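Local coordinates for ABC transporter, periplasmic substrate-binding protein (Thermotoga maritima, PDB 2HPG) that probably binds a small solute in the periplasm and delivers it to the membrane components of a TRAP-type transporter, at residues Val107-Lys112 with Ser134-Gln139; Leu11-Val16 with Asn229-Ser234; Met87-Phe92 with Gln300-Leu305. All coordinates share one frame; numbering follows the deposited sequence.

Contact 1: Val107-Lys112 with Ser134-Gln139; sequences VLKKIK and SFYWVQ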
loop_
_atom_site.group_PDB
_atom_site.type_symbol
_atom_site.label_atom_id
_atom_site.label_comp_id
_atom_site.label_asym_id
_atom_site.label_seq_id
_atom_site.Cartn_x
_atom_site.Cartn_y
_atom_site.Cartn_z
ATOM N N VAL A 107 -10.048 9.638 -7.038
ATOM C CA VAL A 107 -10.721 9.262 -5.792
ATOM C C VAL A 107 -9.875 9.572 -4.543
ATOM O O VAL A 107 -10.404 10.028 -3.530
ATOM C CB VAL A 107 -11.126 7.754 -5.791
ATOM C CG1 VAL A 107 -11.146 7.166 -4.393
ATOM C CG2 VAL A 107 -12.487 7.594 -6.420
ATOM N N LEU A 108 -8.575 9.294 -4.621
ATOM C CA LEU A 108 -7.646 9.583 -3.514
ATOM C C LEU A 108 -7.625 11.090 -3.226
ATOM O O LEU A 108 -7.709 11.500 -2.079
ATOM C CB LEU A 108 -6.231 9.063 -3.828
ATOM C CG LEU A 108 -6.043 7.545 -3.906
ATOM C CD1 LEU A 108 -4.574 7.161 -4.100
ATOM C CD2 LEU A 108 -6.611 6.842 -2.685
ATOM N N LYS A 109 -7.551 11.908 -4.268
ATOM C CA LYS A 109 -7.644 13.374 -4.089
ATOM C C LYS A 109 -8.945 13.799 -3.416
ATOM O O LYS A 109 -8.936 14.650 -2.537
ATOM C CB LYS A 109 -7.488 14.104 -5.410
ATOM C CG LYS A 109 -6.153 13.862 -6.044
ATOM C CD LYS A 109 -6.005 14.575 -7.359
ATOM C CE LYS A 109 -4.640 14.310 -7.939
ATOM N NZ LYS A 109 -4.546 14.747 -9.348
ATOM N N LYS A 110 -10.058 13.195 -3.813
ATOM C CA LYS A 110 -11.343 13.485 -3.190
ATOM C C LYS A 110 -11.363 13.013 -1.753
ATOM O O LYS A 110 -11.982 13.647 -0.903
ATOM C CB LYS A 110 -12.501 12.851 -3.979
ATOM C CG LYS A 110 -12.802 13.564 -5.286
ATOM C CD LYS A 110 -13.590 14.878 -5.053
ATOM C CE LYS A 110 -13.921 15.620 -6.368
ATOM N NZ LYS A 110 -12.718 15.677 -7.282
ATOM N N ILE A 111 -10.719 11.885 -1.459
ATOM C CA ILE A 111 -10.672 11.434 -0.068
ATOM C C ILE A 111 -9.865 12.451 0.758
ATOM O O ILE A 111 -10.244 12.771 1.880
ATOM C CB ILE A 111 -10.109 9.977 0.095
ATOM C CG1 ILE A 111 -11.126 8.953 -0.425
ATOM C CG2 ILE A 111 -9.796 9.680 1.556
ATOM C CD1 ILE A 111 -10.632 7.526 -0.418
ATOM N N LYS A 112 -8.793 12.986 0.183
ATOM C CA LYS A 112 -7.913 13.872 0.934
ATOM C C LYS A 112 -8.631 15.145 1.361
ATOM O O LYS A 112 -8.529 15.559 2.503
ATOM C CB LYS A 112 -6.681 14.243 0.130
ATOM C CG LYS A 112 -5.670 15.048 0.938
ATOM C CD LYS A 112 -4.472 15.388 0.088
ATOM C CE LYS A 112 -3.794 16.709 0.482
ATOM N NZ LYS A 112 -3.006 17.208 -0.683
ATOM N N SER A 134 1.614 12.259 2.633
ATOM C CA SER A 134 0.959 11.840 1.405
ATOM C C SER A 134 0.425 10.417 1.485
ATOM O O SER A 134 0.990 9.575 2.197
ATOM C CB SER A 134 1.930 11.952 0.226
ATOM O OG SER A 134 1.293 11.575 -0.985
ATOM N N PHE A 135 -0.670 10.169 0.758
ATOM C CA PHE A 135 -1.101 8.801 0.451
ATOM C C PHE A 135 -1.388 8.574 -1.040
ATOM O O PHE A 135 -2.156 7.689 -1.387
ATOM C CB PHE A 135 -2.283 8.355 1.342
ATOM C CG PHE A 135 -3.532 9.205 1.215
ATOM C CD1 PHE A 135 -4.482 8.946 0.212
ATOM C CD2 PHE A 135 -3.785 10.232 2.128
ATOM C CE1 PHE A 135 -5.630 9.709 0.103
ATOM C CE2 PHE A 135 -4.947 11.024 2.025
ATOM C CZ PHE A 135 -5.871 10.759 1.007
ATOM N N TYR A 136 -0.743 9.350 -1.916
ATOM C CA TYR A 136 -0.829 9.158 -3.359
ATOM C C TYR A 136 0.267 8.239 -3.876
ATOM O O TYR A 136 0.829 8.459 -4.965
ATOM C CB TYR A 136 -0.689 10.496 -4.078
ATOM C CG TYR A 136 -1.754 11.532 -3.757
ATOM C CD1 TYR A 136 -2.942 11.204 -3.130
ATOM C CD2 TYR A 136 -1.572 12.856 -4.144
ATOM C CE1 TYR A 136 -3.888 12.174 -2.856
ATOM C CE2 TYR A 136 -2.519 13.818 -3.877
ATOM C CZ TYR A 136 -3.661 13.483 -3.237
ATOM O OH TYR A 136 -4.581 14.484 -2.982
ATOM N N TRP A 137 0.560 7.197 -3.101
ATOM C CA TRP A 137 1.643 6.269 -3.403
ATOM C C TRP A 137 0.990 4.919 -3.498
ATOM O O TRP A 137 0.518 4.386 -2.505
ATOM C CB TRP A 137 2.711 6.311 -2.303
ATOM C CG TRP A 137 3.538 7.554 -2.399
ATOM C CD1 TRP A 137 3.157 8.821 -2.069
ATOM C CD2 TRP A 137 4.877 7.653 -2.895
ATOM N NE1 TRP A 137 4.171 9.704 -2.348
ATOM C CE2 TRP A 137 5.243 9.007 -2.846
ATOM C CE3 TRP A 137 5.800 6.725 -3.384
ATOM C CZ2 TRP A 137 6.509 9.458 -3.260
ATOM C CZ3 TRP A 137 7.049 7.173 -3.792
ATOM C CH2 TRP A 137 7.391 8.524 -3.723
ATOM N N VAL A 138 0.923 4.392 -4.714
ATOM C CA VAL A 138 0.144 3.195 -4.988
ATOM C C VAL A 138 1.041 2.128 -5.621
ATOM O O VAL A 138 1.777 2.401 -6.565
ATOM C CB VAL A 138 -1.083 3.583 -5.871
ATOM C CG1 VAL A 138 -1.678 2.409 -6.568
ATOM C CG2 VAL A 138 -2.140 4.288 -4.985
ATOM N N GLN A 139 1.011 0.918 -5.057
ATOM C CA GLN A 139 1.826 -0.173 -5.585
ATOM C C GLN A 139 1.086 -0.986 -6.635
ATOM O O GLN A 139 1.693 -1.792 -7.340
ATOM C CB GLN A 139 2.292 -1.074 -4.453
ATOM C CG GLN A 139 3.504 -0.544 -3.727
ATOM C CD GLN A 139 3.971 -1.485 -2.674
ATOM O OE1 GLN A 139 4.276 -2.635 -2.971
ATOM N NE2 GLN A 139 4.008 -1.022 -1.427
#

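Contact 2: Leu11-Val16 with Asn229-Ser234; sequences LRFGHV and NFEIVS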
loop_
_atom_site.group_PDB
_atom_site.type_symbol
_atom_site.label_atom_id
_atom_site.label_comp_id
_atom_site.label_asym_id
_atom_site.label_seq_id
_atom_site.Cartn_x
_atom_site.Cartn_y
_atom_site.Cartn_z
ATOM N N LEU A 11 16.254 14.631 7.223
ATOM C CA LEU A 11 15.179 13.647 7.398
ATOM C C LEU A 11 15.700 12.304 6.897
ATOM O O LEU A 11 16.196 12.222 5.779
ATOM C CB LEU A 11 13.931 14.043 6.586
ATOM C CG LEU A 11 12.740 13.066 6.658
ATOM C CD1 LEU A 11 12.198 12.937 8.077
ATOM C CD2 LEU A 11 11.617 13.496 5.683
ATOM N N ARG A 12 15.577 11.259 7.716
ATOM C CA ARG A 12 15.889 9.892 7.291
ATOM C C ARG A 12 14.595 9.114 7.066
ATOM O O ARG A 12 13.837 8.876 7.996
ATOM C CB ARG A 12 16.778 9.223 8.329
ATOM C CG ARG A 12 17.997 10.075 8.584
ATOM C CD ARG A 12 19.114 9.392 9.354
ATOM N NE ARG A 12 20.261 10.297 9.393
ATOM C CZ ARG A 12 20.356 11.379 10.159
ATOM N NH1 ARG A 12 19.391 11.725 11.016
ATOM N NH2 ARG A 12 21.432 12.131 10.073
ATOM N N PHE A 13 14.354 8.730 5.819
ATOM C CA PHE A 13 13.074 8.175 5.423
ATOM C C PHE A 13 13.232 6.732 5.012
ATOM O O PHE A 13 13.930 6.460 4.049
ATOM C CB PHE A 13 12.506 8.975 4.263
ATOM C CG PHE A 13 11.025 8.809 4.101
ATOM C CD1 PHE A 13 10.152 9.658 4.749
ATOM C CD2 PHE A 13 10.512 7.798 3.315
ATOM C CE1 PHE A 13 8.785 9.506 4.620
ATOM C CE2 PHE A 13 9.149 7.639 3.189
ATOM C CZ PHE A 13 8.285 8.500 3.842
ATOM N N GLY A 14 12.561 5.817 5.715
ATOM C CA GLY A 14 12.796 4.396 5.510
ATOM C C GLY A 14 11.648 3.550 4.990
ATOM O O GLY A 14 10.526 4.015 4.792
ATOM N N HIS A 15 11.950 2.273 4.796
ATOM C CA HIS A 15 10.980 1.308 4.313
ATOM C C HIS A 15 10.494 1.586 2.895
ATOM O O HIS A 15 9.357 1.286 2.562
ATOM C CB HIS A 15 9.780 1.198 5.281
ATOM C CG HIS A 15 10.080 0.410 6.518
ATOM N ND1 HIS A 15 9.105 0.047 7.426
ATOM C CD2 HIS A 15 11.246 -0.083 7.001
ATOM C CE1 HIS A 15 9.664 -0.627 8.419
ATOM N NE2 HIS A 15 10.962 -0.718 8.186
ATOM N N VAL A 16 11.362 2.112 2.036
ATOM C CA VAL A 16 10.945 2.426 0.677
ATOM C C VAL A 16 11.097 1.233 -0.286
ATOM O O VAL A 16 11.225 1.427 -1.499
ATOM C CB VAL A 16 11.673 3.665 0.126
ATOM C CG1 VAL A 16 11.583 4.807 1.115
ATOM C CG2 VAL A 16 13.130 3.349 -0.241
ATOM N N ASN A 229 -0.109 3.277 -0.107
ATOM C CA ASN A 229 0.851 3.537 0.956
ATOM C C ASN A 229 0.656 4.923 1.532
ATOM O O ASN A 229 0.273 5.870 0.818
ATOM C CB ASN A 229 2.278 3.355 0.463
ATOM C CG ASN A 229 2.639 1.895 0.240
ATOM O OD1 ASN A 229 2.825 1.454 -0.893
ATOM N ND2 ASN A 229 2.712 1.133 1.328
ATOM N N PHE A 230 0.916 5.030 2.835
ATOM C CA PHE A 230 0.879 6.298 3.551
ATOM C C PHE A 230 2.286 6.690 3.941
ATOM O O PHE A 230 3.036 5.876 4.444
ATOM C CB PHE A 230 0.017 6.163 4.795
ATOM C CG PHE A 230 -1.435 6.275 4.521
ATOM C CD1 PHE A 230 -2.160 7.336 5.027
ATOM C CD2 PHE A 230 -2.079 5.342 3.720
ATOM C CE1 PHE A 230 -3.502 7.445 4.760
ATOM C CE2 PHE A 230 -3.421 5.460 3.447
ATOM C CZ PHE A 230 -4.129 6.514 3.982
ATOM N N GLU A 231 2.641 7.943 3.690
ATOM C CA GLU A 231 4.000 8.419 3.895
ATOM C C GLU A 231 3.967 9.335 5.105
ATOM O O GLU A 231 3.331 10.384 5.071
ATOM C CB GLU A 231 4.492 9.145 2.639
ATOM C CG GLU A 231 4.286 8.358 1.344
ATOM C CD GLU A 231 4.942 6.989 1.367
ATOM O OE1 GLU A 231 6.037 6.915 1.939
ATOM O OE2 GLU A 231 4.362 5.999 0.821
ATOM N N ILE A 232 4.597 8.898 6.195
ATOM C CA ILE A 232 4.476 9.587 7.477
ATOM C C ILE A 232 5.806 10.143 7.973
ATOM O O ILE A 232 6.867 9.616 7.633
ATOM C CB ILE A 232 3.826 8.680 8.566
ATOM C CG1 ILE A 232 4.721 7.480 8.915
ATOM C CG2 ILE A 232 2.454 8.200 8.098
ATOM C CD1 ILE A 232 4.223 6.658 10.094
ATOM N N VAL A 233 5.723 11.239 8.731
ATOM C CA VAL A 233 6.841 11.794 9.501
ATOM C C VAL A 233 6.353 12.199 10.897
ATOM O O VAL A 233 5.153 12.211 11.161
ATOM C CB VAL A 233 7.514 13.033 8.835
ATOM C CG1 VAL A 233 8.235 12.657 7.542
ATOM C CG2 VAL A 233 6.510 14.186 8.598
ATOM N N SER A 234 7.294 12.501 11.794
ATOM C CA SER A 234 6.971 13.050 13.109
ATOM C C SER A 234 6.275 14.389 12.967
ATOM O O SER A 234 6.791 15.285 12.295
ATOM C CB SER A 234 8.241 13.258 13.943
ATOM O OG SER A 234 7.929 13.950 15.134
#

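Contact 3: Met87-Phe92 with Gln300-Leu305; sequences MNLAYF and QAYKNL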
loop_
_atom_site.group_PDB
_atom_site.type_symbol
_atom_site.label_atom_id
_atom_site.label_comp_id
_atom_site.label_asym_id
_atom_site.label_seq_id
_atom_site.Cartn_x
_atom_site.Cartn_y
_atom_site.Cartn_z
HETATM N N MSE A 87 -9.114 1.852 4.344
HETATM C CA MSE A 87 -8.431 1.983 3.049
HETATM C C MSE A 87 -7.474 0.822 2.696
HETATM O O MSE A 87 -6.870 0.840 1.619
HETATM C CB MSE A 87 -7.708 3.320 2.966
HETATM C CG MSE A 87 -8.619 4.490 3.318
HETATM SE SE MSE A 87 -7.940 6.225 2.896
HETATM C CE MSE A 87 -6.951 5.834 1.269
ATOM N N ASN A 88 -7.360 -0.171 3.571
ATOM C CA ASN A 88 -6.562 -1.388 3.297
ATOM C C ASN A 88 -7.440 -2.633 3.182
ATOM O O ASN A 88 -6.943 -3.771 3.114
ATOM C CB ASN A 88 -5.491 -1.601 4.385
ATOM C CG ASN A 88 -4.130 -2.003 3.805
ATOM O OD1 ASN A 88 -4.005 -3.031 3.150
ATOM N ND2 ASN A 88 -3.137 -1.169 4.005
ATOM N N LEU A 89 -8.750 -2.422 3.150
ATOM C CA LEU A 89 -9.673 -3.526 3.050
ATOM C C LEU A 89 -9.961 -3.893 1.585
ATOM O O LEU A 89 -9.839 -3.059 0.664
ATOM C CB LEU A 89 -10.960 -3.228 3.849
ATOM C CG LEU A 89 -10.832 -3.422 5.358
ATOM C CD1 LEU A 89 -12.164 -3.148 6.020
ATOM C CD2 LEU A 89 -10.383 -4.814 5.699
ATOM N N ALA A 90 -10.305 -5.164 1.386
ATOM C CA ALA A 90 -10.544 -5.712 0.052
ATOM C C ALA A 90 -11.550 -4.869 -0.696
ATOM O O ALA A 90 -12.559 -4.485 -0.139
ATOM C CB ALA A 90 -11.024 -7.168 0.133
ATOM N N TYR A 91 -11.232 -4.566 -1.952
ATOM C CA TYR A 91 -12.091 -3.803 -2.885
ATOM C C TYR A 91 -12.439 -2.371 -2.510
ATOM O O TYR A 91 -13.230 -1.761 -3.218
ATOM C CB TYR A 91 -13.372 -4.580 -3.261
ATOM C CG TYR A 91 -13.039 -5.828 -4.016
ATOM C CD1 TYR A 91 -13.065 -7.061 -3.394
ATOM C CD2 TYR A 91 -12.623 -5.768 -5.344
ATOM C CE1 TYR A 91 -12.706 -8.205 -4.079
ATOM C CE2 TYR A 91 -12.276 -6.926 -6.039
ATOM C CZ TYR A 91 -12.332 -8.129 -5.405
ATOM O OH TYR A 91 -11.963 -9.279 -6.085
ATOM N N PHE A 92 -11.822 -1.816 -1.460
ATOM C CA PHE A 92 -12.039 -0.411 -1.095
ATOM C C PHE A 92 -12.077 0.546 -2.299
ATOM O O PHE A 92 -13.019 1.331 -2.443
ATOM C CB PHE A 92 -11.000 0.087 -0.046
ATOM C CG PHE A 92 -11.065 1.583 0.193
ATOM C CD1 PHE A 92 -12.017 2.116 1.058
ATOM C CD2 PHE A 92 -10.225 2.447 -0.489
ATOM C CE1 PHE A 92 -12.117 3.498 1.248
ATOM C CE2 PHE A 92 -10.322 3.825 -0.329
ATOM C CZ PHE A 92 -11.261 4.356 0.563
ATOM N N GLN A 300 -18.112 -8.601 4.490
ATOM C CA GLN A 300 -18.028 -9.200 5.826
ATOM C C GLN A 300 -16.735 -8.846 6.603
ATOM O O GLN A 300 -16.715 -8.885 7.833
ATOM C CB GLN A 300 -18.183 -10.721 5.729
ATOM C CG GLN A 300 -18.423 -11.441 7.072
ATOM C CD GLN A 300 -19.663 -10.931 7.813
ATOM O OE1 GLN A 300 -20.727 -10.746 7.218
ATOM N NE2 GLN A 300 -19.520 -10.693 9.112
ATOM N N ALA A 301 -15.653 -8.532 5.896
ATOM C CA ALA A 301 -14.441 -8.041 6.550
ATOM C C ALA A 301 -14.680 -6.640 7.120
ATOM O O ALA A 301 -14.236 -6.328 8.218
ATOM C CB ALA A 301 -13.266 -8.033 5.569
ATOM N N TYR A 302 -15.398 -5.808 6.379
ATOM C CA TYR A 302 -15.732 -4.467 6.844
ATOM C C TYR A 302 -16.546 -4.555 8.150
ATOM O O TYR A 302 -16.272 -3.835 9.125
ATOM C CB TYR A 302 -16.493 -3.686 5.780
ATOM C CG TYR A 302 -15.654 -3.274 4.582
ATOM C CD1 TYR A 302 -15.291 -1.955 4.378
ATOM C CD2 TYR A 302 -15.227 -4.215 3.647
ATOM C CE1 TYR A 302 -14.519 -1.577 3.274
ATOM C CE2 TYR A 302 -14.454 -3.845 2.552
ATOM C CZ TYR A 302 -14.096 -2.531 2.379
ATOM O OH TYR A 302 -13.335 -2.176 1.288
ATOM N N LYS A 303 -17.503 -5.479 8.183
ATOM C CA LYS A 303 -18.327 -5.695 9.366
ATOM C C LYS A 303 -17.553 -6.311 10.532
ATOM O O LYS A 303 -17.699 -5.872 11.668
ATOM C CB LYS A 303 -19.526 -6.571 8.992
ATOM C CG LYS A 303 -20.557 -5.843 8.102
ATOM C CD LYS A 303 -21.630 -6.777 7.487
ATOM C CE LYS A 303 -21.979 -7.978 8.376
ATOM N NZ LYS A 303 -22.342 -7.617 9.783
ATOM N N ASN A 304 -16.730 -7.323 10.267
ATOM C CA ASN A 304 -15.956 -7.956 11.331
ATOM C C ASN A 304 -14.994 -6.998 12.058
ATOM O O ASN A 304 -14.713 -7.168 13.252
ATOM C CB ASN A 304 -15.189 -9.168 10.797
ATOM C CG ASN A 304 -16.101 -10.324 10.437
ATOM O OD1 ASN A 304 -17.330 -10.198 10.501
ATOM N ND2 ASN A 304 -15.504 -11.465 10.047
ATOM N N LEU A 305 -14.499 -6.000 11.337
ATOM C CA LEU A 305 -13.551 -5.051 11.890
ATOM C C LEU A 305 -14.204 -3.766 12.367
ATOM O O LEU A 305 -13.560 -3.003 13.056
ATOM C CB LEU A 305 -12.438 -4.728 10.875
ATOM C CG LEU A 305 -11.444 -5.868 10.622
ATOM C CD1 LEU A 305 -10.418 -5.493 9.562
ATOM C CD2 LEU A 305 -10.747 -6.269 11.917
#

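Contact 1: Val107-Lys112 with Ser134-Gln139
Leu108 on one turn of helix 107-112 packs against Phe135, Tyr136 and Val138 of strand 134-139, a helix-on-sheet layer of the two-lobed solute-binding protein. The helix runs nearly antiparallel to the strand, at 166° between directions, with the axes 8.9 Å apart. Leu108 points at the strand and touches it with three parts of its side chain. CB lies 4.0 Å from Tyr136 CD1, CD1 reaches Val138 CG2 at 3.9 Å, and CD2 comes up to the CE1 side of Phe135, the two side chains running antiparallel alongside each other. Phe135 CG stands between its own backbone N and carbonyl carbon (chi1 60°), and the far end of the ring reaches the helix, where CZ meets Lys112 CB at 3.7 Å and Ile111 CG2 at 4.1 Å. Beside it, the hydroxyl end of Tyr136 lies between the stems of Lys109 and Lys112. Its OH lies 3.2 Å from Lys112 CD and 3.5 Å from Lys109 CG, and each lysine chain lies roughly perpendicular to the tyrosine. The aliphatic parts of the lysines therefore do the packing, while Lys112 NZ goes on to a salt bridge with Asp254 of helix 243-278. Asp254 also binds Ser134 OG, which in turn accepts the N-H of Tyr136 (3.2 Å, 171°) in an ST turn, so one carboxylate ties the lysine to the start of the strand segment. A helix packed on a strand of the sheet fits the alpha/beta lobes of periplasmic binding proteins.

Contact 2: Leu11-Val16 with Asn229-Ser234
The ring of Phe13 on strand 11-14 reaches Glu231 and Val233 of strand 229-234, the two strands running at 147° without direct pairing and with the axes of the short segments 8.9 Å apart. Strand 68-73 pairs with both parent strands, 9-14 and 218-234; here the two segments meet through side chains and one carbonyl oxygen, Ile232 O. Phe13 CG is anti to the backbone N (chi1 -160°), and the ring extends from there to the other strand. Its CZ and CE2 edge meets the carboxylate of Glu231, with OE1 3.3 Å from CZ and near the ring plane, while the carboxylate itself is turned 36° from that plane. The glutamate chain is bent at chi2, which turns CD back from an extended path. Phe13 CE1 also lies 3.6 Å from Ile232 O, and Val233 CG1 stands at the ring edge, 4.3 Å from the same CE1. That methyl sits against both branches of Leu11, 3.9 Å from CD2 and 4.0 Å from CD1, with the leucine and valine side chains set crosswise. Phe27 and Trp30 of helix 22-37 also meet the phenylalanine ring. The chemistry is thus split: Leu11 and Val233 make a plain apolar contact, whereas Phe13 offers its C-H edge to one oxygen, an approach consistent with a weak electrostatic attraction to Glu231 OE1.

Contact 3: Met87-Phe92 with Gln300-Leu305
Tyr302 and Leu89 both carry CG anti to the carbonyl carbon (chi1 -71° and -78°), beside the backbone N; from there the two side chains pass in opposite directions. Leu89 CD1 and CB lie over one face of the phenol ring. CD1 stands 3.7 Å from the ring centroid and almost on the ring normal, a CH-pi contact, and CB rests farther out on that face, 3.5 Å from Tyr302 CZ. The other methyl, CD2, turns to the helix itself, touching Leu305 CD1 at 3.9 Å and Ala301 CB at 4.3 Å, so that one leucine fills the angle between the tyrosine and the body of helix 300-305. The hydroxyl end reaches farther into the type II turn Leu89-Phe92, of which the leucine is the first residue. Tyr302 OH donates to the carbonyl oxygen Ala90 O at 2.8 Å; this oxygen lies near the plane of the tyrosine ring, at its edge, but the hydroxyl stands above the carbonyl plane, 44° out of it. The same OH lies at the edge of Phe92, 3.5 Å from its CB. Within the turn, Phe92 N closes back on Leu89 O, a bond of 3.2 Å. Ala90 has a further anchor, its N bonding to Ser172 OG of helix 167-176, and helix 308-318 packs on both Phe92 and Tyr302. The turn leads straight into helix 92-95, with Tyr91 at its N-cap position. The tyrosine thus works in two ways: its face receives aliphatic carbon, and its hydroxyl satisfies a buried peptide carbonyl of the turn, which fixes the loop against helix 300-305 by one directed bond within an otherwise apolar interface.

In the fold
Contacts 1 and 2 share a sheet: strands 130-146 and 218-234 are neighbours in it, and Ser134 O lies 2.8 Å from Glu231 N, a probable hydrogen bond. Their centres are 16 Å apart. Contact 3 joins this region through Met87, a selenomethionine, whose CE lies 4.1 Å from both Leu108 CD2 and Phe135 CD1 of contact 1 and 4.0 Å from Phe230 CZ of segment 229-234. Phe92 CZ also meets Ile111 CD1 at 3.4 Å. Contacts 2 and 3, about 25 Å apart between centres, lie on opposite sides of the chain's centre, and contact 1 is nested along the chain within the loops both close.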